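Local coordinates for protein Poly(A) ribonuclease pop2 (Schizosaccharomyces pombe, PDB 2P51) that acts as the catalytic deadenylase subunit of the CCR4-NOT complex, a metal-dependent 3'-exoribonuclease that shortens mRNA poly(A) tails, releasing 5'-AMP, at residues D81-I85 with D116-A120; N109-Q115 with F134-Q138; L156-E160 with I198-K202; F192-C197 with L266-Y270; D226-H230 with E251-Y256. All coordinates share one frame; numbering follows the deposited sequence.

Contact 1: residues D81-I85 with D116-A120; sequences DSLKI and DDMYA
A surface contact of two loops, held by a salt bridge from Lys84 to Asp117 and by Leu83 against Met118, joins the end of helix 69-82 to the long connection between strand 105-109 and helix 121-129 in this DEDD nuclease fold. The extended Lys84 chain crosses the carboxylate at about a right angle, bringing NZ within 3.0 Å of Asp117 OD1, on the syn side but 29° out of the carboxylate plane. Its methylenes share in the contact, with Lys84 CD 3.5 Å from Asp117 OD2. That second oxygen accepts the backbone N-H of Asn113, so the carboxylate is tied on both oxygens and its rotation is limited. On the inner side, Leu83 turns its CD2 methyl onto Met118, 3.6 Å from CB, the two side chains again crossing nearly at a right angle. Pro55 and Val58 also touch Leu83, which places this apolar patch over a neighbouring loop, while Tyr175 bonds the Leu83 carbonyl from helix 170-181. Between the salt bridge and the leucine a single water joins the two backbones, accepting from Lys84 N at 2.8 Å and donating to Met118 O at 2.8 Å.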
# COMPACT_ATOMS: atom_id res chain seq x y z
N ASP A 81 10.82 10.57 -2.19
CA ASP A 81 10.62 12.01 -2.41
C ASP A 81 10.70 12.36 -3.92
O ASP A 81 10.03 13.31 -4.31
CB ASP A 81 11.70 12.84 -1.74
CG ASP A 81 11.47 13.15 -0.28
OD1 ASP A 81 10.39 12.90 0.29
OD2 ASP A 81 12.45 13.67 0.31
N SER A 82 11.53 11.61 -4.67
CA SER A 82 11.87 12.00 -6.02
C SER A 82 11.08 11.35 -7.16
O SER A 82 11.02 11.89 -8.27
CB SER A 82 13.37 11.67 -6.26
OG SER A 82 14.07 12.74 -5.61
N LEU A 83 10.48 10.22 -6.86
CA LEU A 83 9.84 9.40 -7.88
C LEU A 83 8.35 9.38 -7.64
O LEU A 83 7.90 9.17 -6.50
CB LEU A 83 10.36 7.96 -7.86
CG LEU A 83 11.88 7.79 -8.12
CD1 LEU A 83 12.24 6.29 -8.13
CD2 LEU A 83 12.28 8.46 -9.42
N LYS A 84 7.62 9.60 -8.71
CA LYS A 84 6.16 9.70 -8.54
C LYS A 84 5.46 8.36 -8.41
O LYS A 84 5.76 7.37 -9.08
CB LYS A 84 5.58 10.43 -9.76
CG LYS A 84 6.00 11.90 -9.82
CD LYS A 84 5.46 12.49 -11.14
CE LYS A 84 5.82 13.98 -11.10
NZ LYS A 84 5.24 14.63 -12.30
N ILE A 85 4.47 8.35 -7.52
CA ILE A 85 3.59 7.19 -7.36
C ILE A 85 2.85 6.85 -8.65
O ILE A 85 2.50 7.78 -9.39
CB ILE A 85 2.59 7.47 -6.22
CG1 ILE A 85 1.82 6.24 -5.77
CG2 ILE A 85 1.60 8.60 -6.58
CD1 ILE A 85 2.59 5.11 -5.23
N ASP A 116 8.84 12.75 -19.31
CA ASP A 116 9.30 13.80 -18.43
C ASP A 116 9.76 13.34 -17.05
O ASP A 116 10.57 14.04 -16.40
CB ASP A 116 8.17 14.83 -18.16
CG ASP A 116 7.63 15.59 -19.33
OD1 ASP A 116 8.27 15.55 -20.41
OD2 ASP A 116 6.56 16.26 -19.22
N ASP A 117 9.21 12.23 -16.57
CA ASP A 117 9.36 11.82 -15.17
C ASP A 117 10.56 10.90 -15.00
O ASP A 117 10.97 10.26 -15.96
CB ASP A 117 8.11 11.09 -14.67
CG ASP A 117 7.00 12.10 -14.40
OD1 ASP A 117 7.28 13.28 -14.09
OD2 ASP A 117 5.81 11.73 -14.53
N MET A 118 11.07 10.89 -13.78
CA MET A 118 12.21 10.04 -13.45
C MET A 118 11.78 8.63 -13.09
O MET A 118 10.68 8.46 -12.51
CB MET A 118 12.95 10.64 -12.26
CG MET A 118 13.43 12.05 -12.51
SD MET A 118 14.36 12.76 -11.14
CE MET A 118 13.00 13.13 -10.01
N TYR A 119 12.59 7.62 -13.34
CA TYR A 119 12.17 6.24 -13.01
C TYR A 119 13.29 5.27 -13.28
O TYR A 119 14.19 5.61 -14.09
CB TYR A 119 11.00 5.78 -13.86
CG TYR A 119 11.06 6.04 -15.36
CD1 TYR A 119 11.74 5.24 -16.25
CD2 TYR A 119 10.38 7.14 -15.89
CE1 TYR A 119 11.74 5.53 -17.61
CE2 TYR A 119 10.36 7.45 -17.22
CZ TYR A 119 11.06 6.63 -18.08
OH TYR A 119 11.09 6.87 -19.43
N ALA A 120 13.24 4.11 -12.67
CA ALA A 120 14.15 3.06 -13.10
C ALA A 120 13.57 2.44 -14.36
O ALA A 120 12.43 2.01 -14.26
CB ALA A 120 14.29 2.00 -12.03
O HOH W 1 8.91 10.10 -11.16

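Contact 2: residues N109-Q115 with F134-Q138; sequences NFTFNLQ and FKKHQ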
# COMPACT_ATOMS: atom_id res chain seq x y z
N ASN A 109 -5.17 4.87 -10.04
CA ASN A 109 -4.12 5.01 -11.05
C ASN A 109 -3.66 6.46 -11.18
O ASN A 109 -4.53 7.31 -11.47
CB ASN A 109 -4.68 4.49 -12.38
CG ASN A 109 -5.03 3.00 -12.27
OD1 ASN A 109 -4.14 2.16 -12.06
ND2 ASN A 109 -6.32 2.72 -12.39
N PHE A 110 -2.39 6.75 -10.94
CA PHE A 110 -1.93 8.13 -10.80
C PHE A 110 -1.21 8.64 -12.04
O PHE A 110 -0.64 7.88 -12.84
CB PHE A 110 -1.00 8.24 -9.58
CG PHE A 110 -1.84 8.08 -8.32
CD1 PHE A 110 -2.49 9.16 -7.75
CD2 PHE A 110 -2.01 6.84 -7.72
CE1 PHE A 110 -3.26 9.03 -6.60
CE2 PHE A 110 -2.75 6.68 -6.56
CZ PHE A 110 -3.40 7.79 -6.02
N THR A 111 -1.22 9.96 -12.16
CA THR A 111 -0.61 10.63 -13.32
C THR A 111 0.88 10.31 -13.43
O THR A 111 1.63 10.28 -12.44
CB THR A 111 -0.84 12.14 -13.20
OG1 THR A 111 -0.48 12.75 -14.45
CG2 THR A 111 0.03 12.73 -12.10
N PHE A 112 1.38 10.07 -14.64
CA PHE A 112 2.80 9.72 -14.84
C PHE A 112 3.11 10.01 -16.29
O PHE A 112 2.19 9.89 -17.15
CB PHE A 112 2.99 8.23 -14.48
CG PHE A 112 4.45 7.95 -14.21
CD1 PHE A 112 4.96 8.19 -12.94
CD2 PHE A 112 5.30 7.45 -15.21
CE1 PHE A 112 6.31 7.96 -12.67
CE2 PHE A 112 6.63 7.23 -14.92
CZ PHE A 112 7.14 7.49 -13.66
N ASN A 113 4.34 10.39 -16.62
CA ASN A 113 4.73 10.85 -17.93
C ASN A 113 6.09 10.21 -18.25
O ASN A 113 7.09 10.56 -17.65
CB ASN A 113 4.75 12.37 -17.99
CG ASN A 113 5.02 12.82 -19.41
OD1 ASN A 113 6.01 12.40 -19.99
ND2 ASN A 113 4.12 13.69 -19.91
N LEU A 114 6.11 9.24 -19.17
CA LEU A 114 7.33 8.51 -19.46
C LEU A 114 8.40 9.40 -20.09
O LEU A 114 9.59 9.12 -20.06
CB LEU A 114 7.08 7.31 -20.40
CG LEU A 114 6.32 6.15 -19.70
CD1 LEU A 114 6.02 5.05 -20.71
CD2 LEU A 114 7.08 5.62 -18.48
N GLN A 115 7.96 10.48 -20.72
CA GLN A 115 8.96 11.35 -21.35
C GLN A 115 9.58 12.29 -20.32
O GLN A 115 10.75 12.66 -20.41
CB GLN A 115 8.23 12.09 -22.50
CG GLN A 115 7.75 11.20 -23.63
CD GLN A 115 6.45 10.46 -23.39
OE1 GLN A 115 6.38 9.25 -23.70
NE2 GLN A 115 5.39 11.08 -22.86
N PHE A 134 0.51 2.89 -19.47
CA PHE A 134 1.16 4.17 -19.18
C PHE A 134 0.53 5.32 -19.94
O PHE A 134 0.45 6.45 -19.45
CB PHE A 134 2.67 4.02 -19.44
CG PHE A 134 3.38 3.43 -18.21
CD1 PHE A 134 3.62 4.22 -17.09
CD2 PHE A 134 3.82 2.11 -18.18
CE1 PHE A 134 4.26 3.74 -15.95
CE2 PHE A 134 4.43 1.59 -17.04
CZ PHE A 134 4.64 2.40 -15.91
N LYS A 135 0.05 5.09 -21.17
CA LYS A 135 -0.52 6.20 -21.91
C LYS A 135 -1.76 6.74 -21.17
O LYS A 135 -2.02 7.92 -21.06
CB LYS A 135 -0.92 5.78 -23.33
CG LYS A 135 -1.51 6.92 -24.16
CD LYS A 135 -1.87 6.54 -25.56
CE LYS A 135 -0.83 5.89 -26.48
NZ LYS A 135 -1.44 4.64 -26.98
N LYS A 136 -2.56 5.83 -20.61
CA LYS A 136 -3.75 6.22 -19.88
C LYS A 136 -3.39 6.92 -18.59
O LYS A 136 -4.10 7.88 -18.23
CB LYS A 136 -4.67 5.02 -19.62
CG LYS A 136 -6.09 5.48 -19.36
CD LYS A 136 -7.05 4.30 -19.40
CE LYS A 136 -8.44 4.68 -18.87
NZ LYS A 136 -9.40 3.54 -18.92
N HIS A 137 -2.31 6.51 -17.92
CA HIS A 137 -1.91 7.25 -16.73
C HIS A 137 -1.52 8.67 -17.12
O HIS A 137 -1.69 9.61 -16.32
CB HIS A 137 -0.74 6.58 -16.03
CG HIS A 137 -1.07 5.33 -15.26
ND1 HIS A 137 -1.04 5.26 -13.87
CD2 HIS A 137 -1.44 4.10 -15.70
CE1 HIS A 137 -1.37 4.03 -13.48
NE2 HIS A 137 -1.62 3.32 -14.58
N GLN A 138 -0.98 8.85 -18.34
CA GLN A 138 -0.56 10.20 -18.70
C GLN A 138 -1.79 11.05 -18.98
O GLN A 138 -1.87 12.23 -18.65
CB GLN A 138 0.40 10.17 -19.90
CG GLN A 138 0.93 11.58 -20.16
CD GLN A 138 1.89 11.60 -21.33
OE1 GLN A 138 2.71 10.69 -21.47
NE2 GLN A 138 1.83 12.61 -22.19
O HOH W 2 -2.61 12.78 -16.07
O HOH W 3 2.55 7.43 -18.21
O HOH W 4 3.75 8.36 -20.48
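Gln138 OE1 is gripped twice, by the side-chain NE2 of Gln115 at 3.0 Å and by a water at 2.7 Å, and this water also takes the N-H of Leu114. The bonds clip the loop that follows strand 105-109 across the first turn of helix 134-140, just past the end of that strand of the DEDD nuclease sheet. Gln138 reaches the loop because its CG stands opposite the backbone N (chi1 -174°) and the chain then runs straight on. Its amide lies stacked on that of Asn113, the planes 20° apart, with Asn113 ND2 3.4 Å from Gln138 CD; Asn113 OD1 meanwhile accepts from Asp116 N. Put an alanine here, and Gln115 NE2 and the water would probably be left without their shared acceptor and the Asn113 amide without its stacked mate. One residue earlier, buried His137 sends ND1 to Phe110 O, a 2.8 Å bond lying in the imidazole plane; Trp27 meets that ring edge-to-face. Phe134 adds the apolar part, with Leu114 CD2 over one face and Phe112 set obliquely beside it. A further water donates to both Phe112 O and Phe134 O, while Thr111 CA points its hydrogen almost straight at His137 O, 3.3 Å away.

Contact 3: residues L156-E160 with I198-K202; sequences LVLQE and IYFPK
Leu158 CB starts out pointing away from segment 198-202, yet CG turns back to lie 4.1 Å from Tyr199 CD1, and the CD2 methyl ends over one face of the tyrosine ring, 3.8 Å from Ile198 CG2 and 3.5 Å from Ile198 O. The leucine thus covers the last turn of helix 189-199, the final helix of the crossover that links the parallel strands 163-166 and 203-205 of the DEDD nuclease sheet; segment 156-160 is the loop leading into the first of them. At Leu158 the backbone takes up a left-handed conformation, and its N-H makes a 2.8 Å, nearly straight bond (172°) to Tyr199 O, a carbonyl at the helix end. Val157 packs against the same carbonyl, its CB 3.3 Å from Tyr199 O, and splits its two methyls between the aromatic rings. CG2, set between backbone N and carbonyl carbon, comes to the edge of Tyr199, whereas CG1 lies alongside Phe200, 3.7 Å from CE1. Phe200 itself is held edge-to-face by Trp164 and packs on Leu176 and Met180 of helix 170-181, so Val157 CG1 joins the side chains gathered around Phe200. Past the helix, Pro201 rests CG on the loop backbone, 3.7 Å from Gln159 C.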
# COMPACT_ATOMS: atom_id res chain seq x y z
N LEU A 156 -10.83 6.85 6.52
CA LEU A 156 -9.90 5.72 6.55
C LEU A 156 -8.66 6.07 7.37
O LEU A 156 -8.05 5.11 7.90
CB LEU A 156 -9.49 5.34 5.13
CG LEU A 156 -10.42 4.37 4.36
CD1 LEU A 156 -11.78 5.02 4.04
CD2 LEU A 156 -9.72 3.87 3.11
N VAL A 157 -8.27 7.37 7.41
CA VAL A 157 -7.05 7.72 8.17
C VAL A 157 -7.42 8.51 9.42
O VAL A 157 -8.56 8.99 9.50
CB VAL A 157 -6.02 8.46 7.31
CG1 VAL A 157 -5.53 7.57 6.17
CG2 VAL A 157 -6.59 9.78 6.77
N LEU A 158 -6.50 8.63 10.37
CA LEU A 158 -6.72 9.37 11.62
C LEU A 158 -7.80 8.71 12.49
O LEU A 158 -8.38 9.30 13.41
CB LEU A 158 -7.05 10.85 11.37
CG LEU A 158 -6.00 11.66 10.57
CD1 LEU A 158 -6.60 12.89 9.90
CD2 LEU A 158 -4.84 12.10 11.47
N GLN A 159 -8.11 7.45 12.24
CA GLN A 159 -9.18 6.79 12.97
C GLN A 159 -8.73 5.44 13.53
O GLN A 159 -8.42 4.51 12.78
CB GLN A 159 -10.39 6.58 12.05
CG GLN A 159 -11.06 7.83 11.54
CD GLN A 159 -11.90 8.59 12.55
OE1 GLN A 159 -12.33 9.71 12.25
NE2 GLN A 159 -12.13 7.98 13.72
N GLU A 160 -8.79 5.34 14.85
CA GLU A 160 -8.39 4.11 15.53
C GLU A 160 -9.32 2.95 15.18
O GLU A 160 -9.01 1.76 15.36
CB GLU A 160 -8.35 4.43 17.04
CG GLU A 160 -9.31 3.56 17.80
CD GLU A 160 -8.83 2.69 18.94
OE1 GLU A 160 -7.65 2.28 19.03
OE2 GLU A 160 -9.70 2.40 19.78
N ILE A 198 0.20 8.76 13.47
CA ILE A 198 -1.03 9.58 13.70
C ILE A 198 -2.05 9.35 12.60
O ILE A 198 -3.26 9.25 12.84
CB ILE A 198 -0.60 11.05 13.81
CG1 ILE A 198 0.19 11.34 15.10
CG2 ILE A 198 -1.79 12.01 13.65
CD1 ILE A 198 0.87 12.70 15.06
N TYR A 199 -1.58 9.28 11.34
CA TYR A 199 -2.51 9.01 10.24
C TYR A 199 -2.97 7.56 10.18
O TYR A 199 -4.12 7.33 9.77
CB TYR A 199 -1.83 9.36 8.88
CG TYR A 199 -1.76 10.85 8.66
CD1 TYR A 199 -2.81 11.57 8.07
CD2 TYR A 199 -0.61 11.54 9.06
CE1 TYR A 199 -2.70 12.95 7.88
CE2 TYR A 199 -0.50 12.92 8.88
CZ TYR A 199 -1.57 13.62 8.29
OH TYR A 199 -1.44 14.99 8.11
N PHE A 200 -2.11 6.61 10.57
CA PHE A 200 -2.42 5.19 10.55
C PHE A 200 -2.23 4.63 11.96
O PHE A 200 -1.26 3.91 12.22
CB PHE A 200 -1.49 4.44 9.58
CG PHE A 200 -1.54 5.08 8.17
CD1 PHE A 200 -2.54 4.73 7.28
CD2 PHE A 200 -0.58 6.00 7.76
CE1 PHE A 200 -2.59 5.27 6.00
CE2 PHE A 200 -0.63 6.56 6.48
CZ PHE A 200 -1.64 6.18 5.58
N PRO A 201 -3.10 4.98 12.91
CA PRO A 201 -2.84 4.64 14.29
C PRO A 201 -2.90 3.16 14.60
O PRO A 201 -2.38 2.77 15.66
CB PRO A 201 -3.96 5.39 15.04
CG PRO A 201 -5.05 5.58 14.00
CD PRO A 201 -4.30 5.84 12.72
N LYS A 202 -3.52 2.35 13.76
CA LYS A 202 -3.57 0.90 13.97
C LYS A 202 -3.18 0.20 12.68
O LYS A 202 -3.98 0.19 11.73
CB LYS A 202 -4.98 0.51 14.40
CG LYS A 202 -5.20 -1.00 14.55
CD LYS A 202 -6.51 -1.32 15.27
CE LYS A 202 -6.53 -2.80 15.60
NZ LYS A 202 -7.49 -3.64 14.85

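Contact 4: residues F192-C197 with L266-Y270; sequences FYKILC and LNQLY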
# COMPACT_ATOMS: atom_id res chain seq x y z
N PHE A 192 9.38 10.36 10.95
CA PHE A 192 8.49 9.72 9.99
C PHE A 192 7.53 8.82 10.73
O PHE A 192 6.32 8.88 10.47
CB PHE A 192 9.34 8.93 9.02
CG PHE A 192 8.60 7.98 8.12
CD1 PHE A 192 8.02 8.51 6.97
CD2 PHE A 192 8.49 6.63 8.38
CE1 PHE A 192 7.33 7.68 6.10
CE2 PHE A 192 7.78 5.83 7.52
CZ PHE A 192 7.18 6.32 6.38
N TYR A 193 8.06 7.98 11.64
CA TYR A 193 7.25 7.03 12.36
C TYR A 193 6.19 7.74 13.19
O TYR A 193 5.03 7.31 13.26
CB TYR A 193 8.18 6.21 13.27
CG TYR A 193 7.43 5.10 13.98
CD1 TYR A 193 7.03 3.94 13.32
CD2 TYR A 193 7.15 5.25 15.34
CE1 TYR A 193 6.35 2.95 13.99
CE2 TYR A 193 6.46 4.25 16.00
CZ TYR A 193 6.06 3.12 15.33
OH TYR A 193 5.39 2.14 16.03
N LYS A 194 6.56 8.82 13.86
CA LYS A 194 5.60 9.54 14.69
C LYS A 194 4.41 10.04 13.89
O LYS A 194 3.24 9.93 14.26
CB LYS A 194 6.32 10.73 15.32
CG LYS A 194 5.48 11.66 16.13
CD LYS A 194 6.52 12.42 17.01
CE LYS A 194 7.76 11.51 17.02
NZ LYS A 194 7.63 10.39 17.99
N ILE A 195 4.70 10.66 12.74
CA ILE A 195 3.61 11.21 11.93
C ILE A 195 2.85 10.09 11.29
O ILE A 195 1.62 10.12 11.20
CB ILE A 195 4.27 12.13 10.87
CG1 ILE A 195 4.94 13.33 11.54
CG2 ILE A 195 3.28 12.50 9.80
CD1 ILE A 195 5.71 14.29 10.67
N LEU A 196 3.58 9.04 10.87
CA LEU A 196 2.85 7.92 10.27
C LEU A 196 1.84 7.34 11.24
O LEU A 196 0.73 7.06 10.77
CB LEU A 196 3.76 6.77 9.86
CG LEU A 196 3.18 5.77 8.87
CD1 LEU A 196 2.92 6.42 7.49
CD2 LEU A 196 4.12 4.60 8.72
N CYS A 197 2.20 7.18 12.50
CA CYS A 197 1.26 6.55 13.45
C CYS A 197 0.11 7.46 13.84
O CYS A 197 -0.89 7.08 14.42
CB CYS A 197 2.05 6.04 14.68
SG CYS A 197 3.09 4.60 14.19
N LEU A 266 1.54 -4.49 16.62
CA LEU A 266 1.00 -3.22 16.16
C LEU A 266 2.08 -2.17 15.82
O LEU A 266 3.00 -1.88 16.58
CB LEU A 266 0.11 -2.65 17.28
CG LEU A 266 -1.04 -1.72 16.93
CD1 LEU A 266 -2.06 -2.30 15.95
CD2 LEU A 266 -1.77 -1.32 18.23
N ASN A 267 1.89 -1.57 14.65
CA ASN A 267 2.69 -0.44 14.15
C ASN A 267 4.16 -0.79 14.06
O ASN A 267 5.01 0.10 14.28
CB ASN A 267 2.45 0.82 15.00
CG ASN A 267 0.97 1.17 15.03
OD1 ASN A 267 0.11 0.60 14.36
ND2 ASN A 267 0.63 2.13 15.85
N GLN A 268 4.52 -2.02 13.75
CA GLN A 268 5.94 -2.31 13.55
C GLN A 268 6.19 -2.50 12.05
O GLN A 268 5.59 -3.39 11.45
CB GLN A 268 6.39 -3.58 14.28
CG GLN A 268 6.07 -3.61 15.79
CD GLN A 268 6.78 -2.46 16.47
OE1 GLN A 268 7.98 -2.33 16.29
NE2 GLN A 268 6.06 -1.61 17.23
N LEU A 269 7.05 -1.68 11.46
CA LEU A 269 7.28 -1.81 10.02
C LEU A 269 8.48 -2.69 9.75
O LEU A 269 9.51 -2.52 10.43
CB LEU A 269 7.50 -0.43 9.40
CG LEU A 269 6.39 0.61 9.57
CD1 LEU A 269 6.71 1.78 8.66
CD2 LEU A 269 5.06 -0.01 9.25
N TYR A 270 8.41 -3.62 8.80
CA TYR A 270 9.58 -4.45 8.53
C TYR A 270 10.78 -3.65 8.11
O TYR A 270 10.73 -2.78 7.26
CB TYR A 270 9.23 -5.45 7.41
CG TYR A 270 10.41 -6.37 7.15
CD1 TYR A 270 10.74 -7.33 8.10
CD2 TYR A 270 11.15 -6.26 5.97
CE1 TYR A 270 11.82 -8.17 7.84
CE2 TYR A 270 12.21 -7.08 5.72
CZ TYR A 270 12.55 -8.03 6.66
OH TYR A 270 13.61 -8.88 6.44
O HOH W 5 2.89 2.95 17.62
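The loop that follows helix 238-257 is pinned to helix 189-199 by two neighbouring grips, Tyr193 on Asn267 and Leu196 on Leu269. Tyr193, with CG lying opposite the backbone N (chi1 -175°), reaches across to segment 266-270 and donates its hydroxyl to Asn267 O at 2.7 Å. The carbonyl oxygen lies in the plane of the ring, at its edge, while the donor is tilted 26° from the carbonyl plane. A water gives its hydrogen to Tyr193 OH and accepts from Asn267 ND2 at 3.0 Å, so the hydroxyl both donates and accepts. Cys197 SG sits over one face of the tyrosine ring, toward its rim, and 3.9 Å from Asn267 CB, wedged between the two residues. Asn267 has a left-handed backbone, and its amide has partners of its own, OD1 accepting from Asn203 N and ND2 donating to Pro201 O. Deeper in, Leu196 and Leu269 meet tip to tip, CD2 to CD1 at 3.8 Å, and the same Leu269 methyl comes to the edge of Phe192. Phe173 of helix 170-181 touches both leucines, making this a loop strapped over the helical layer that flanks the DEDD nuclease sheet.

Contact 5: residues D226-H230 with E251-Y256; sequences DLQIH and EIRSRY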
# COMPACT_ATOMS: atom_id res chain seq x y z
N ASP A 226 1.87 -20.96 -0.64
CA ASP A 226 2.06 -21.90 0.47
C ASP A 226 0.76 -22.17 1.20
O ASP A 226 0.40 -23.29 1.53
CB ASP A 226 3.06 -21.32 1.47
CG ASP A 226 3.89 -22.35 2.17
OD1 ASP A 226 4.06 -23.50 1.68
OD2 ASP A 226 4.41 -22.01 3.25
N LEU A 227 0.04 -21.08 1.44
CA LEU A 227 -1.23 -21.21 2.13
C LEU A 227 -2.39 -21.53 1.19
O LEU A 227 -3.54 -21.51 1.66
CB LEU A 227 -1.51 -19.91 2.91
CG LEU A 227 -0.47 -19.54 3.97
CD1 LEU A 227 -0.78 -18.15 4.53
CD2 LEU A 227 -0.40 -20.58 5.07
N GLN A 228 -2.11 -21.82 -0.07
CA GLN A 228 -3.18 -22.10 -1.04
C GLN A 228 -4.21 -20.98 -1.08
O GLN A 228 -5.41 -21.25 -1.19
CB GLN A 228 -3.93 -23.39 -0.72
CG GLN A 228 -3.00 -24.49 -0.21
CD GLN A 228 -3.75 -25.81 -0.22
OE1 GLN A 228 -4.73 -25.99 0.50
NE2 GLN A 228 -3.28 -26.70 -1.08
N ILE A 229 -3.76 -19.74 -1.02
CA ILE A 229 -4.67 -18.61 -1.25
C ILE A 229 -4.58 -18.14 -2.69
O ILE A 229 -3.52 -17.85 -3.22
CB ILE A 229 -4.33 -17.47 -0.29
CG1 ILE A 229 -4.58 -17.88 1.18
CG2 ILE A 229 -5.04 -16.20 -0.71
CD1 ILE A 229 -3.83 -17.00 2.17
N HIS A 230 -5.72 -18.06 -3.37
CA HIS A 230 -5.62 -17.71 -4.80
C HIS A 230 -5.64 -16.21 -4.99
O HIS A 230 -6.37 -15.48 -4.34
CB HIS A 230 -6.75 -18.39 -5.56
CG HIS A 230 -7.15 -17.87 -6.89
ND1 HIS A 230 -6.52 -18.25 -8.07
CD2 HIS A 230 -8.13 -17.02 -7.29
CE1 HIS A 230 -7.08 -17.64 -9.11
NE2 HIS A 230 -8.07 -16.88 -8.66
N GLU A 251 -5.73 -15.20 6.95
CA GLU A 251 -5.34 -16.62 7.11
C GLU A 251 -4.25 -16.75 8.16
O GLU A 251 -4.30 -17.72 8.95
CB GLU A 251 -4.88 -17.19 5.76
CG GLU A 251 -4.61 -18.69 5.80
CD GLU A 251 -5.79 -19.57 6.16
OE1 GLU A 251 -6.93 -19.05 6.04
OE2 GLU A 251 -5.58 -20.74 6.56
N ILE A 252 -3.27 -15.88 8.21
CA ILE A 252 -2.21 -15.90 9.23
C ILE A 252 -2.81 -15.67 10.60
O ILE A 252 -2.47 -16.32 11.61
CB ILE A 252 -1.19 -14.77 8.85
CG1 ILE A 252 -0.30 -15.20 7.67
CG2 ILE A 252 -0.44 -14.23 10.03
CD1 ILE A 252 0.42 -13.88 7.22
N ARG A 253 -3.77 -14.71 10.69
CA ARG A 253 -4.43 -14.45 11.96
C ARG A 253 -5.12 -15.71 12.46
O ARG A 253 -5.06 -16.06 13.64
CB ARG A 253 -5.47 -13.34 11.80
CG ARG A 253 -5.97 -12.83 13.14
CD ARG A 253 -6.98 -11.69 12.93
NE ARG A 253 -8.23 -12.29 12.46
CZ ARG A 253 -9.37 -11.59 12.37
NH1 ARG A 253 -9.42 -10.29 12.67
NH2 ARG A 253 -10.44 -12.25 11.94
N SER A 254 -5.81 -16.42 11.56
CA SER A 254 -6.47 -17.66 11.96
C SER A 254 -5.51 -18.78 12.33
O SER A 254 -5.70 -19.46 13.34
CB SER A 254 -7.34 -18.11 10.77
OG SER A 254 -7.97 -19.33 11.10
N ARG A 255 -4.48 -18.98 11.49
CA ARG A 255 -3.61 -20.13 11.72
C ARG A 255 -2.64 -19.91 12.88
O ARG A 255 -2.43 -20.91 13.56
CB ARG A 255 -2.78 -20.44 10.48
CG ARG A 255 -3.60 -20.95 9.29
CD ARG A 255 -2.71 -21.75 8.35
NE ARG A 255 -3.35 -22.03 7.08
CZ ARG A 255 -2.93 -22.93 6.20
NH1 ARG A 255 -1.85 -23.66 6.49
NH2 ARG A 255 -3.62 -23.08 5.07
N TYR A 256 -2.06 -18.73 13.09
CA TYR A 256 -0.96 -18.60 14.05
C TYR A 256 -1.35 -17.78 15.26
O TYR A 256 -0.55 -17.74 16.21
CB TYR A 256 0.33 -18.05 13.37
CG TYR A 256 0.55 -18.84 12.08
CD1 TYR A 256 0.63 -20.23 12.10
CD2 TYR A 256 0.65 -18.18 10.88
CE1 TYR A 256 0.83 -21.01 10.98
CE2 TYR A 256 0.83 -18.94 9.73
CZ TYR A 256 0.92 -20.32 9.76
OH TYR A 256 1.08 -21.00 8.57
O HOH W 6 -2.09 -24.90 3.18
O HOH W 7 -5.76 -21.92 3.12
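Glu251 opens the helical side of the contact by laying its methylenes on two residues of the turn after helix 220-226: CB is 3.7 Å from Ile229 CD1, and CG is 4.1 Å from Leu227 CD1. Beyond CG the chain bends (chi2 61°), which carries OE2 forward along helix 238-257 to Arg255. Ile252 adds a looser apolar touch, CG1 to Leu227 CD1 at 4.3 Å. Arg255, one turn on, gives NE to Glu251 OE2 in a short, straight bond of 2.6 Å at 175°, using the anti lone pair. That salt bridge holds the guanidinium flat over Leu227, whose CD2 stands 3.6 Å above CZ, near the centre of the group. An alanine in place of Glu251 would probably leave the Arg255 charge without its mate and the guanidinium free to swing off the leucine. A water between Arg255 NH2 and Leu227 O, 2.7 Å from that oxygen, ties the guanidinium to the turn as well. Tyr256 adds the last touch, with OH 3.8 Å from Leu227 CD2. The turn so covered is a Schellman motif, with Gln228 as its C-prime residue of positive phi, ending one helix as an i to i+4 salt bridge braces the other.

The five contacts form two touching pairs and one outlier. Contacts 1 and 2, centres 11 Å apart, share the loop after strand 105-109: Tyr119 OH probably bonds Leu114 O at 2.8 Å. Contacts 3 and 4, also 11 Å apart, both use helix 189-199, and Lys202 CG packs on Leu266 CD1 at 3.7 Å. Contact 5 lies farther out, its centre about 35 Å from that of contact 1, though its nearest atoms come within about 7 Å of contact 3. None of them supplies a magnesium ligand. They lie near that site instead, since the side chains of His137 and Glu53 are about 8 Å apart, those of Phe200 and Leu269 each about 9 Å from Asp172, and Ile229 about 11 Å from Asp241.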